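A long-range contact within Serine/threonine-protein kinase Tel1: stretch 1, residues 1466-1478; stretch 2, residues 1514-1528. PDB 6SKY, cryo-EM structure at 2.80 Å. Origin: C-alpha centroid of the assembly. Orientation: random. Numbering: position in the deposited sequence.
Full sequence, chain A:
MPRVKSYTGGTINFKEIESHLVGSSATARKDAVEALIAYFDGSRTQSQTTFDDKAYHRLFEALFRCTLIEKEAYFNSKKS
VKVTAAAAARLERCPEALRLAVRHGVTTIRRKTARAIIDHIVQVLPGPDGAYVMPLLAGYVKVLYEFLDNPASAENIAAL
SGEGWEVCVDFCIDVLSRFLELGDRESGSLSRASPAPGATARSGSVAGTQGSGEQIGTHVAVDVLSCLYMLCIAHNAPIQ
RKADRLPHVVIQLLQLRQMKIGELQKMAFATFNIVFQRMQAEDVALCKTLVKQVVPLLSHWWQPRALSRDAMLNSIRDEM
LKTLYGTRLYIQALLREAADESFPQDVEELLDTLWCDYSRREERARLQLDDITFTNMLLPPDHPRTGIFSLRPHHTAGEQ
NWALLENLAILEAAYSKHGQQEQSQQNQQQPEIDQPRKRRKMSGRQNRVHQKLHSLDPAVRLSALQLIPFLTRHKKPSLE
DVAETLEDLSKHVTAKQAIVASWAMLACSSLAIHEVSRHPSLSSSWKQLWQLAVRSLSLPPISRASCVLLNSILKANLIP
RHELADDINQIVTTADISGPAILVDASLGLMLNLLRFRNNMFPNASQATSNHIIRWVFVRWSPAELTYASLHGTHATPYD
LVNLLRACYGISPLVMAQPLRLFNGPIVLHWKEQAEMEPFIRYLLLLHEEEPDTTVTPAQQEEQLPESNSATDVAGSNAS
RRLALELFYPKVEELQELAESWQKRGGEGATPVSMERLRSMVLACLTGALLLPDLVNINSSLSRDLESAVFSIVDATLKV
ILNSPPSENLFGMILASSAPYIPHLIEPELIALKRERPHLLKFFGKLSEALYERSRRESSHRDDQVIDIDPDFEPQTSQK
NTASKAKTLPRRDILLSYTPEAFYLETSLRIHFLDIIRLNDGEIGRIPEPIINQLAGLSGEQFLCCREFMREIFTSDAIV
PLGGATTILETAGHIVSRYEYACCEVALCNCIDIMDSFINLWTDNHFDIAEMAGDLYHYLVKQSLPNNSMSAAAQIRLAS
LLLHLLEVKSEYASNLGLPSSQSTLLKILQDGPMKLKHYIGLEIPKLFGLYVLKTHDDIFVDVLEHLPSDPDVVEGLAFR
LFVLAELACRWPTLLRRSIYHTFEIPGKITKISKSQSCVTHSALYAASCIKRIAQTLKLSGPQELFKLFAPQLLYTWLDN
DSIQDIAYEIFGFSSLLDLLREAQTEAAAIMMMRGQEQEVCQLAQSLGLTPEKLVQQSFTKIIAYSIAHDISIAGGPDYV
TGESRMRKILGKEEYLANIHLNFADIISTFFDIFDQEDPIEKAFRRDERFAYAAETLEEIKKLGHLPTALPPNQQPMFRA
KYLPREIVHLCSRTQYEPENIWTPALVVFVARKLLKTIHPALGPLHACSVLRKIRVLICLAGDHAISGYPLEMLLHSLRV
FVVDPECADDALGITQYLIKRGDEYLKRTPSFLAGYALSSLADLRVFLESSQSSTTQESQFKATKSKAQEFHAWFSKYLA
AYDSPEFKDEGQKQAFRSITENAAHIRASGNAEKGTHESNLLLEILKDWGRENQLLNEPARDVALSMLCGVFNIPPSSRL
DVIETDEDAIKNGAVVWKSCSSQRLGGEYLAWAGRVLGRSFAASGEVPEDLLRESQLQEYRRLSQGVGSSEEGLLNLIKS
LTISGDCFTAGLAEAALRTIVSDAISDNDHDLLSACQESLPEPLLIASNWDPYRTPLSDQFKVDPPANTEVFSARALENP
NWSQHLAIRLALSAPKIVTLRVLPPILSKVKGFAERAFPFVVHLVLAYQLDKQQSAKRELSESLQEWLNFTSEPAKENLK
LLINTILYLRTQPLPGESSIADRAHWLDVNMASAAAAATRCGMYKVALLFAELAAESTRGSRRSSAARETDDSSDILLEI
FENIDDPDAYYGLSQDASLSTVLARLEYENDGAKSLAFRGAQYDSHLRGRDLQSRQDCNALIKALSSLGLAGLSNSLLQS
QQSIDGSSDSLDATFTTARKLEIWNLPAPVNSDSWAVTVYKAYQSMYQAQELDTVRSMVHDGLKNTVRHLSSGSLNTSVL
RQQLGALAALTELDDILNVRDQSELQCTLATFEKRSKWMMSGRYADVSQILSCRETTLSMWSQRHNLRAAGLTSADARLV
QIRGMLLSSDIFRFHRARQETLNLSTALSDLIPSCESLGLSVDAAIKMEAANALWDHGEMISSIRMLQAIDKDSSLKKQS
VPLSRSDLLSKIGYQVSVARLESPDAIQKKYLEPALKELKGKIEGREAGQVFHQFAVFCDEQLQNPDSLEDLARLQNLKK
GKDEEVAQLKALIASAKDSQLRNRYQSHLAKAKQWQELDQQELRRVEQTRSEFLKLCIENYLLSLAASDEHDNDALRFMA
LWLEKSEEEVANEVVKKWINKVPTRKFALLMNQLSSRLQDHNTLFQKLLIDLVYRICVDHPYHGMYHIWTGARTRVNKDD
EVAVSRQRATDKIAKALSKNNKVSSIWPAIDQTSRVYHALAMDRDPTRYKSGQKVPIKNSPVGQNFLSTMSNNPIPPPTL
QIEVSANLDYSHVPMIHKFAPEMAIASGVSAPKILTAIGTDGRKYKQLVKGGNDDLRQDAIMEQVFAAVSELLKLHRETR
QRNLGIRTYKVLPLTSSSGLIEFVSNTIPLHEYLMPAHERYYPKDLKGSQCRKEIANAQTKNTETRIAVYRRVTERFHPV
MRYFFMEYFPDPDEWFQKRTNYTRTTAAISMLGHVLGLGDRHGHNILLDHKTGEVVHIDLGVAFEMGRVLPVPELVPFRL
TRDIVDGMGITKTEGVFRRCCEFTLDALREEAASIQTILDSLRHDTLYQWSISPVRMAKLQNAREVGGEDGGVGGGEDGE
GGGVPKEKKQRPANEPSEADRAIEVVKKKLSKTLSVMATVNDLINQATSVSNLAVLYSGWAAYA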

# COMPACT_ATOMS: atom_id res chain seq x y z
N LEU A 1466 -51.09 26.67 51.05
CA LEU A 1466 -50.90 25.84 49.87
C LEU A 1466 -50.61 26.66 48.62
O LEU A 1466 -50.11 26.11 47.64
CB LEU A 1466 -52.12 24.97 49.64
CG LEU A 1466 -52.32 23.89 50.69
CD1 LEU A 1466 -53.52 23.04 50.36
CD2 LEU A 1466 -51.07 23.04 50.78
N LYS A 1467 -50.92 27.95 48.63
CA LYS A 1467 -50.58 28.81 47.50
C LYS A 1467 -49.15 29.32 47.56
O LYS A 1467 -48.67 29.89 46.58
CB LYS A 1467 -51.56 29.99 47.44
CG LYS A 1467 -53.00 29.54 47.31
CD LYS A 1467 -53.96 30.61 47.78
CE LYS A 1467 -55.37 30.05 47.89
NZ LYS A 1467 -56.30 30.99 48.56
N ARG A 1468 -48.46 29.13 48.68
CA ARG A 1468 -47.05 29.45 48.78
C ARG A 1468 -46.15 28.25 48.52
O ARG A 1468 -44.93 28.40 48.45
CB ARG A 1468 -46.72 30.03 50.16
CG ARG A 1468 -47.61 31.17 50.59
CD ARG A 1468 -47.44 31.43 52.07
NE ARG A 1468 -48.46 32.34 52.58
CZ ARG A 1468 -48.64 32.60 53.87
NH1 ARG A 1468 -49.59 33.43 54.26
NH2 ARG A 1468 -47.87 32.02 54.78
N THR A 1469 -46.73 27.05 48.40
CA THR A 1469 -45.97 25.82 48.22
C THR A 1469 -46.63 24.99 47.14
O THR A 1469 -47.24 23.95 47.40
CB THR A 1469 -45.89 25.04 49.54
OG1 THR A 1469 -45.74 25.96 50.63
CG2 THR A 1469 -44.70 24.10 49.53
N PRO A 1470 -46.54 25.43 45.88
CA PRO A 1470 -47.15 24.66 44.79
C PRO A 1470 -46.42 23.37 44.49
O PRO A 1470 -47.03 22.44 43.97
CB PRO A 1470 -47.09 25.62 43.61
CG PRO A 1470 -45.89 26.43 43.88
CD PRO A 1470 -45.82 26.61 45.37
N SER A 1471 -45.13 23.30 44.81
CA SER A 1471 -44.37 22.08 44.55
C SER A 1471 -44.82 20.94 45.46
O SER A 1471 -44.78 19.78 45.05
CB SER A 1471 -42.88 22.34 44.72
OG SER A 1471 -42.49 23.47 43.96
N PHE A 1472 -45.23 21.25 46.69
CA PHE A 1472 -45.80 20.23 47.55
C PHE A 1472 -47.17 19.81 47.06
O PHE A 1472 -47.50 18.62 47.06
CB PHE A 1472 -45.89 20.73 48.99
CG PHE A 1472 -46.82 19.92 49.85
CD1 PHE A 1472 -46.39 18.75 50.45
CD2 PHE A 1472 -48.13 20.31 50.04
CE1 PHE A 1472 -47.24 18.00 51.23
CE2 PHE A 1472 -48.98 19.57 50.81
CZ PHE A 1472 -48.53 18.41 51.41
N LEU A 1473 -47.99 20.78 46.66
CA LEU A 1473 -49.36 20.47 46.27
C LEU A 1473 -49.41 19.68 44.97
O LEU A 1473 -50.29 18.84 44.81
CB LEU A 1473 -50.17 21.76 46.14
CG LEU A 1473 -51.65 21.53 45.88
CD1 LEU A 1473 -52.24 20.60 46.92
CD2 LEU A 1473 -52.37 22.84 45.90
N ALA A 1474 -48.48 19.92 44.05
CA ALA A 1474 -48.44 19.13 42.83
C ALA A 1474 -48.25 17.65 43.14
O ALA A 1474 -49.03 16.81 42.69
CB ALA A 1474 -47.31 19.63 41.93
N GLY A 1475 -47.23 17.33 43.93
CA GLY A 1475 -46.98 15.94 44.26
C GLY A 1475 -48.08 15.32 45.10
O GLY A 1475 -48.47 14.17 44.88
N TYR A 1476 -48.59 16.07 46.08
CA TYR A 1476 -49.67 15.55 46.91
C TYR A 1476 -50.91 15.28 46.08
O TYR A 1476 -51.56 14.25 46.24
CB TYR A 1476 -49.98 16.50 48.05
CG TYR A 1476 -51.14 16.03 48.88
CD1 TYR A 1476 -51.00 14.95 49.72
CD2 TYR A 1476 -52.37 16.65 48.80
CE1 TYR A 1476 -52.05 14.50 50.47
CE2 TYR A 1476 -53.43 16.21 49.55
CZ TYR A 1476 -53.26 15.14 50.38
OH TYR A 1476 -54.31 14.69 51.13
N ALA A 1477 -51.25 16.21 45.18
CA ALA A 1477 -52.41 16.03 44.32
C ALA A 1477 -52.24 14.82 43.42
O ALA A 1477 -53.16 14.01 43.27
CB ALA A 1477 -52.63 17.29 43.49
N LEU A 1478 -51.07 14.68 42.80
CA LEU A 1478 -50.83 13.53 41.93
C LEU A 1478 -50.98 12.23 42.69
O LEU A 1478 -51.71 11.33 42.26
CB LEU A 1478 -49.44 13.64 41.30
CG LEU A 1478 -48.97 12.47 40.46
CD1 LEU A 1478 -50.00 12.11 39.43
CD2 LEU A 1478 -47.67 12.85 39.79
N TRP A 1514 -64.66 17.31 44.35
CA TRP A 1514 -64.33 18.57 45.01
C TRP A 1514 -62.85 18.91 44.84
O TRP A 1514 -62.50 20.06 44.58
CB TRP A 1514 -64.69 18.52 46.49
CG TRP A 1514 -64.17 19.70 47.24
CD1 TRP A 1514 -64.79 20.90 47.39
CD2 TRP A 1514 -62.92 19.80 47.92
NE1 TRP A 1514 -64.00 21.75 48.13
CE2 TRP A 1514 -62.85 21.09 48.47
CE3 TRP A 1514 -61.85 18.93 48.13
CZ2 TRP A 1514 -61.75 21.53 49.21
CZ3 TRP A 1514 -60.76 19.36 48.86
CH2 TRP A 1514 -60.72 20.65 49.39
N PHE A 1515 -61.98 17.91 45.00
CA PHE A 1515 -60.55 18.14 44.92
C PHE A 1515 -60.14 18.53 43.51
O PHE A 1515 -59.30 19.42 43.33
CB PHE A 1515 -59.80 16.90 45.38
CG PHE A 1515 -58.35 17.13 45.68
CD1 PHE A 1515 -57.89 18.40 45.96
CD2 PHE A 1515 -57.46 16.09 45.69
CE1 PHE A 1515 -56.57 18.62 46.24
CE2 PHE A 1515 -56.13 16.30 45.97
CZ PHE A 1515 -55.69 17.57 46.24
N SER A 1516 -60.71 17.87 42.50
CA SER A 1516 -60.38 18.23 41.13
C SER A 1516 -60.86 19.64 40.80
O SER A 1516 -60.16 20.39 40.12
CB SER A 1516 -60.97 17.21 40.16
OG SER A 1516 -62.27 16.85 40.57
N LYS A 1517 -62.05 20.01 41.29
CA LYS A 1517 -62.51 21.39 41.10
C LYS A 1517 -61.56 22.38 41.77
O LYS A 1517 -61.22 23.41 41.19
CB LYS A 1517 -63.92 21.55 41.66
CG LYS A 1517 -64.97 20.75 40.93
CD LYS A 1517 -66.34 20.96 41.56
CE LYS A 1517 -67.41 20.17 40.84
NZ LYS A 1517 -68.74 20.35 41.47
N TYR A 1518 -61.14 22.07 43.00
CA TYR A 1518 -60.22 22.94 43.71
C TYR A 1518 -58.92 23.12 42.94
O TYR A 1518 -58.41 24.23 42.80
CB TYR A 1518 -59.94 22.37 45.10
CG TYR A 1518 -58.88 23.13 45.86
CD1 TYR A 1518 -57.56 22.69 45.88
CD2 TYR A 1518 -59.19 24.29 46.53
CE1 TYR A 1518 -56.59 23.39 46.55
CE2 TYR A 1518 -58.23 24.99 47.21
CZ TYR A 1518 -56.93 24.54 47.22
OH TYR A 1518 -55.98 25.25 47.90
N LEU A 1519 -58.38 22.01 42.42
CA LEU A 1519 -57.12 22.08 41.68
C LEU A 1519 -57.28 22.84 40.38
O LEU A 1519 -56.39 23.60 39.98
CB LEU A 1519 -56.59 20.68 41.42
CG LEU A 1519 -56.10 19.95 42.66
CD1 LEU A 1519 -55.84 18.50 42.32
CD2 LEU A 1519 -54.85 20.61 43.17
N ALA A 1520 -58.40 22.65 39.69
CA ALA A 1520 -58.67 23.43 38.49
C ALA A 1520 -58.74 24.91 38.81
O ALA A 1520 -58.30 25.75 38.02
CB ALA A 1520 -59.96 22.96 37.82
N ALA A 1521 -59.27 25.25 39.98
CA ALA A 1521 -59.35 26.63 40.42
C ALA A 1521 -58.08 27.12 41.11
O ALA A 1521 -58.00 28.30 41.45
CB ALA A 1521 -60.55 26.81 41.36
N TYR A 1522 -57.10 26.24 41.32
CA TYR A 1522 -55.87 26.63 42.00
C TYR A 1522 -55.03 27.53 41.11
O TYR A 1522 -54.96 27.34 39.89
CB TYR A 1522 -55.07 25.40 42.40
CG TYR A 1522 -53.76 25.71 43.09
CD1 TYR A 1522 -53.70 25.88 44.46
CD2 TYR A 1522 -52.58 25.83 42.37
CE1 TYR A 1522 -52.52 26.16 45.09
CE2 TYR A 1522 -51.40 26.11 42.99
CZ TYR A 1522 -51.37 26.27 44.35
OH TYR A 1522 -50.18 26.56 44.98
N ASP A 1523 -54.38 28.51 41.72
CA ASP A 1523 -53.45 29.39 41.02
C ASP A 1523 -52.59 30.08 42.06
O ASP A 1523 -53.12 30.58 43.06
CB ASP A 1523 -54.19 30.42 40.17
CG ASP A 1523 -53.25 31.24 39.29
OD1 ASP A 1523 -52.04 30.94 39.27
OD2 ASP A 1523 -53.73 32.17 38.62
N SER A 1524 -51.29 30.11 41.83
CA SER A 1524 -50.37 30.59 42.84
C SER A 1524 -49.35 31.55 42.24
O SER A 1524 -48.94 31.39 41.09
CB SER A 1524 -49.62 29.42 43.50
OG SER A 1524 -48.57 29.88 44.33
N PRO A 1525 -48.94 32.57 43.00
CA PRO A 1525 -47.83 33.41 42.55
C PRO A 1525 -46.48 32.75 42.69
O PRO A 1525 -45.50 33.25 42.13
CB PRO A 1525 -47.93 34.63 43.47
CG PRO A 1525 -48.52 34.08 44.72
CD PRO A 1525 -49.50 33.03 44.28
N GLU A 1526 -46.39 31.64 43.42
CA GLU A 1526 -45.12 30.98 43.69
C GLU A 1526 -44.62 30.16 42.52
O GLU A 1526 -43.51 29.62 42.60
CB GLU A 1526 -45.25 30.10 44.93
CG GLU A 1526 -44.08 30.19 45.88
CD GLU A 1526 -44.12 31.44 46.73
OE1 GLU A 1526 -45.12 32.18 46.66
OE2 GLU A 1526 -43.15 31.68 47.49
N PHE A 1527 -45.40 30.02 41.45
CA PHE A 1527 -44.94 29.34 40.26
C PHE A 1527 -43.71 30.05 39.70
O PHE A 1527 -43.74 31.26 39.47
CB PHE A 1527 -46.04 29.29 39.21
CG PHE A 1527 -47.07 28.23 39.46
CD1 PHE A 1527 -46.70 27.01 39.98
CD2 PHE A 1527 -48.40 28.46 39.17
CE1 PHE A 1527 -47.65 26.04 40.20
CE2 PHE A 1527 -49.34 27.49 39.39
CZ PHE A 1527 -48.97 26.28 39.91
N LYS A 1528 -42.63 29.29 39.51
CA LYS A 1528 -41.40 29.87 38.99
C LYS A 1528 -41.64 30.56 37.66
O LYS A 1528 -41.36 31.76 37.50
CB LYS A 1528 -40.34 28.78 38.85
CG LYS A 1528 -39.03 29.27 38.27
CD LYS A 1528 -38.36 28.18 37.46
CE LYS A 1528 -37.15 28.71 36.71
NZ LYS A 1528 -36.68 27.76 35.67

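How do two helices whose axes stay 12.0 Å apart come to touch? They run nearly antiparallel, with 150° between their N-to-C directions, and side chains fill the space between them. Helix 1470-1478 sends Pro1470, Leu1473 and Ala1477 toward the other stretch; helix 1514-1521 answers with Phe1515, Tyr1518 and Leu1519, and the segment after it adds Tyr1522 and Phe1527. Together the two stretches bury 637 Å², both sides summed. The backbones come closer beyond the helical part, where the CA atoms of Lys1467 and Ser1524 lie 5.0 Å apart.

Which bump fills the hollow between Tyr1518, Leu1519 and Tyr1522? It is Leu1473, a branched side chain (chi1 t, chi2 p) whose tip enters a pocket lined by these three residues. Its CD2 lies over one face of the Tyr1522 ring, 3.8 Å from the ring centroid and 29° off the normal, a CH-pi contact in which the nearest ring atom, Tyr1522 CE1, is 3.4 Å from Leu1473 CD2. The same methyl meets the Tyr1518 ring at its edge, with Leu1473 CD2 4.3 Å from Tyr1518 CE1. Leu1473 CG, in turn, stands 4.3 Å from Leu1519 CD2. A compact aliphatic group suits this place because it can touch a ring face, a ring edge and another leucine at once.

How does Tyr1522 serve both as a wall and as an anchor? Its CA-to-CB bond points sideways, but with chi1 at t the end of the side chain comes nearer to the first stretch. The flat ring offers a face to Leu1473, while its hydroxyl donates a hydrogen bond to the backbone: Tyr1522 OH to Leu1466 O, 2.7 Å. That carbonyl lies at the ring edge, near its plane, so the polar tip is satisfied without disturbing the face. Pro1470 also sits at the edge, its CB 3.5 Å from Tyr1522 OH. From there the same proline carbon reaches another aromatic ring, Pro1470 CB lying 3.5 Å from Phe1527 CE1, while Pro1470 CD packs 3.6 Å from Glu1526 CB. The rigid proline ring is thus a small wedge among three neighbours, at the first turn of its helix, where the lack of a backbone NH costs no helical hydrogen bond.

What fits at the other end, where the helices face each other? Ala1477 suits this place by being small. Its CB lies 3.6 Å from Leu1519 CD1 and 4.1 Å from Phe1515 CZ, so the short methyl is met by two larger side chains; the CA atoms of Ala1477 and Leu1519 are 8.1 Å apart. The same tip of Phe1515 also meets Tyr1476, with Tyr1476 CE2 4.2 Å from Phe1515 CZ; the Tyr1476 side chain starts sideways, yet its end comes nearer. All four residues are buried, and their contacts across the stretches are apolar, as befits this interior position.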